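Local coordinates for putative cell adhesion protein (Bacteroides eggerthii, PDB 4GPV), which probably serves as a FimA-like fimbrial subunit that assembles into pili on the cell surface and takes part in adhesion, at residues I47-F53 / P65-N71. Numbering follows the deposited sequence.
Sequences INNYLVF and PYEGSSN
The ring of Y50 lies flat across G68, whose CA sits 3.8 Å from the ring centroid in a CH-pi contact over one face. G68 has no side chain, which lets the ring come down directly on the backbone. Y50 reaches over its partner strand because CG stands between the backbone N and the carbonyl carbon (chi1 60°), and its hydroxyl can then donate to the side-chain amide of N71, OH to OD1 2.7 Å. Ring and amide planes are 89° apart, and OD1 lies in the ring plane at its edge; it also accepts from the backbone N of A73, so two donors fix the amide. Y66 lies on the same face as Y50 and V52; with CG anti to the backbone N (chi1 176°) its ring is carried toward Y50, where CE2 meets Y50 CE2 at 4.0 Å, and its CB packs on V52 CB.

Four backbone hydrogen bonds join the antiparallel pairs Y50-G68 and V52-Y66, for example V52 N to Y66 O at 2.9 Å. On the other face L51 CD2 lies beside the aliphatic CG of E67, whose carboxylate reaches L95 N. Past the strand, S70 OG donates to N48 O (2.7 Å) from above the carbonyl plane; N130 OD1 and T129 O hold N48 ND2, and a water bridges N48 OD1 and S70 OG. P65 CG packs 3.6 Å from F53 CD2 at the far end.

This is a beta hairpin: strand 66-68 flanks strand 50-56, which also pairs with strand 83-90, while Y50 and Y66 both pack on A74 of strand 73-76, and Y50 touches L23 of strand 18-24.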
loop_
_atom_site.group_PDB
_atom_site.type_symbol
_atom_site.label_atom_id
_atom_site.label_comp_id
_atom_site.label_asym_id
_atom_site.label_seq_id
_atom_site.Cartn_x
_atom_site.Cartn_y
_atom_site.Cartn_z
ATOM N N ILE A 47 -8.472 4.595 13.862
ATOM C CA ILE A 47 -7.299 5.293 14.381
ATOM C C ILE A 47 -6.989 4.629 15.703
ATOM O O ILE A 47 -7.719 4.845 16.666
ATOM C CB ILE A 47 -7.483 6.841 14.546
ATOM C CG1 ILE A 47 -7.715 7.536 13.185
ATOM C CG2 ILE A 47 -6.259 7.459 15.304
ATOM C CD1 ILE A 47 -8.166 9.025 13.334
ATOM N N ASN A 48 -5.955 3.793 15.751
ATOM C CA ASN A 48 -5.568 3.144 16.995
ATOM C C ASN A 48 -4.791 4.099 17.903
ATOM O O ASN A 48 -4.901 4.041 19.134
ATOM C CB ASN A 48 -4.728 1.912 16.707
ATOM C CG ASN A 48 -5.558 0.876 16.017
ATOM O OD1 ASN A 48 -6.644 0.510 16.508
ATOM N ND2 ASN A 48 -5.091 0.416 14.871
ATOM N N ASN A 49 -3.961 4.947 17.269
ATOM C CA ASN A 49 -3.097 5.921 17.921
ATOM C C ASN A 49 -2.585 6.894 16.876
ATOM O O ASN A 49 -2.727 6.642 15.660
ATOM C CB ASN A 49 -1.921 5.221 18.608
ATOM C CG ASN A 49 -1.158 4.329 17.664
ATOM O OD1 ASN A 49 -0.467 4.807 16.741
ATOM N ND2 ASN A 49 -1.339 3.018 17.839
ATOM N N TYR A 50 -2.020 8.009 17.326
ATOM C CA TYR A 50 -1.450 8.960 16.361
ATOM C C TYR A 50 -0.414 9.844 17.052
ATOM O O TYR A 50 -0.360 9.894 18.276
ATOM C CB TYR A 50 -2.554 9.815 15.691
ATOM C CG TYR A 50 -3.385 10.642 16.657
ATOM C CD1 TYR A 50 -4.513 10.110 17.268
ATOM C CD2 TYR A 50 -3.029 11.957 16.969
ATOM C CE1 TYR A 50 -5.275 10.861 18.166
ATOM C CE2 TYR A 50 -3.785 12.719 17.865
ATOM C CZ TYR A 50 -4.919 12.168 18.446
ATOM O OH TYR A 50 -5.693 12.890 19.318
ATOM N N LEU A 51 0.392 10.523 16.257
ATOM C CA LEU A 51 1.381 11.494 16.715
ATOM C C LEU A 51 1.077 12.831 16.064
ATOM O O LEU A 51 0.766 12.880 14.873
ATOM C CB LEU A 51 2.837 11.076 16.389
ATOM C CG LEU A 51 3.314 9.697 16.899
ATOM C CD1 LEU A 51 4.642 9.295 16.230
ATOM C CD2 LEU A 51 3.494 9.718 18.406
ATOM N N VAL A 52 1.224 13.910 16.814
ATOM C CA VAL A 52 1.060 15.272 16.279
ATOM C C VAL A 52 2.402 15.999 16.474
ATOM O O VAL A 52 2.920 16.077 17.597
ATOM C CB VAL A 52 -0.114 16.108 16.892
ATOM C CG1 VAL A 52 -0.263 17.474 16.201
ATOM C CG2 VAL A 52 -1.442 15.350 16.867
ATOM N N PHE A 53 2.958 16.510 15.377
ATOM C CA PHE A 53 4.191 17.287 15.384
ATOM C C PHE A 53 3.849 18.726 15.050
ATOM O O PHE A 53 3.137 18.972 14.075
ATOM C CB PHE A 53 5.218 16.743 14.369
ATOM C CG PHE A 53 5.510 15.270 14.497
ATOM C CD1 PHE A 53 4.655 14.323 13.933
ATOM C CD2 PHE A 53 6.652 14.828 15.154
ATOM C CE1 PHE A 53 4.914 12.955 14.060
ATOM C CE2 PHE A 53 6.913 13.455 15.287
ATOM C CZ PHE A 53 6.043 12.530 14.743
ATOM N N PRO A 65 6.581 16.032 20.482
ATOM C CA PRO A 65 5.396 15.469 19.800
ATOM C C PRO A 65 4.328 14.923 20.748
ATOM O O PRO A 65 4.625 14.418 21.844
ATOM C CB PRO A 65 5.983 14.361 18.923
ATOM C CG PRO A 65 7.413 14.799 18.717
ATOM C CD PRO A 65 7.820 15.383 20.019
ATOM N N TYR A 66 3.071 15.114 20.357
ATOM C CA TYR A 66 1.910 14.672 21.122
ATOM C C TYR A 66 1.581 13.238 20.765
ATOM O O TYR A 66 1.467 12.902 19.572
ATOM C CB TYR A 66 0.700 15.592 20.841
ATOM C CG TYR A 66 -0.576 15.156 21.522
ATOM C CD1 TYR A 66 -0.862 15.546 22.831
ATOM C CD2 TYR A 66 -1.476 14.309 20.880
ATOM C CE1 TYR A 66 -2.026 15.125 23.474
ATOM C CE2 TYR A 66 -2.631 13.865 21.523
ATOM C CZ TYR A 66 -2.909 14.288 22.812
ATOM O OH TYR A 66 -4.059 13.862 23.422
ATOM N N GLU A 67 1.395 12.400 21.787
ATOM C CA GLU A 67 1.014 11.000 21.580
ATOM C C GLU A 67 -0.482 10.828 21.858
ATOM O O GLU A 67 -0.923 10.948 23.011
ATOM C CB GLU A 67 1.836 10.073 22.489
ATOM C CG GLU A 67 3.313 10.028 22.169
ATOM C CD GLU A 67 4.049 9.050 23.055
ATOM O OE1 GLU A 67 4.455 9.457 24.167
ATOM O OE2 GLU A 67 4.187 7.870 22.661
ATOM N N GLY A 68 -1.245 10.588 20.795
ATOM C CA GLY A 68 -2.686 10.388 20.875
ATOM C C GLY A 68 -3.069 8.927 20.897
ATOM O O GLY A 68 -2.357 8.071 20.353
ATOM N N SER A 69 -4.222 8.647 21.507
ATOM C CA SER A 69 -4.791 7.296 21.559
ATOM C C SER A 69 -5.852 7.144 20.444
ATOM O O SER A 69 -5.725 7.771 19.376
ATOM C CB SER A 69 -5.361 7.015 22.949
ATOM O OG SER A 69 -6.269 8.032 23.349
ATOM N N SER A 70 -6.862 6.289 20.659
ATOM C CA SER A 70 -7.889 5.983 19.667
ATOM C C SER A 70 -9.000 7.015 19.709
ATOM O O SER A 70 -10.035 6.790 20.351
ATOM C CB SER A 70 -8.454 4.578 19.896
ATOM O OG SER A 70 -7.451 3.582 20.032
ATOM N N ASN A 71 -8.772 8.160 19.058
ATOM C CA ASN A 71 -9.708 9.288 18.997
ATOM C C ASN A 71 -9.365 10.189 17.797
ATOM O O ASN A 71 -8.389 9.923 17.084
ATOM C CB ASN A 71 -9.720 10.092 20.323
ATOM C CG ASN A 71 -8.432 10.817 20.624
ATOM O OD1 ASN A 71 -8.064 11.779 19.945
ATOM N ND2 ASN A 71 -7.721 10.376 21.652
HETATM O O HOH W 1 -8.407 1.204 18.590
#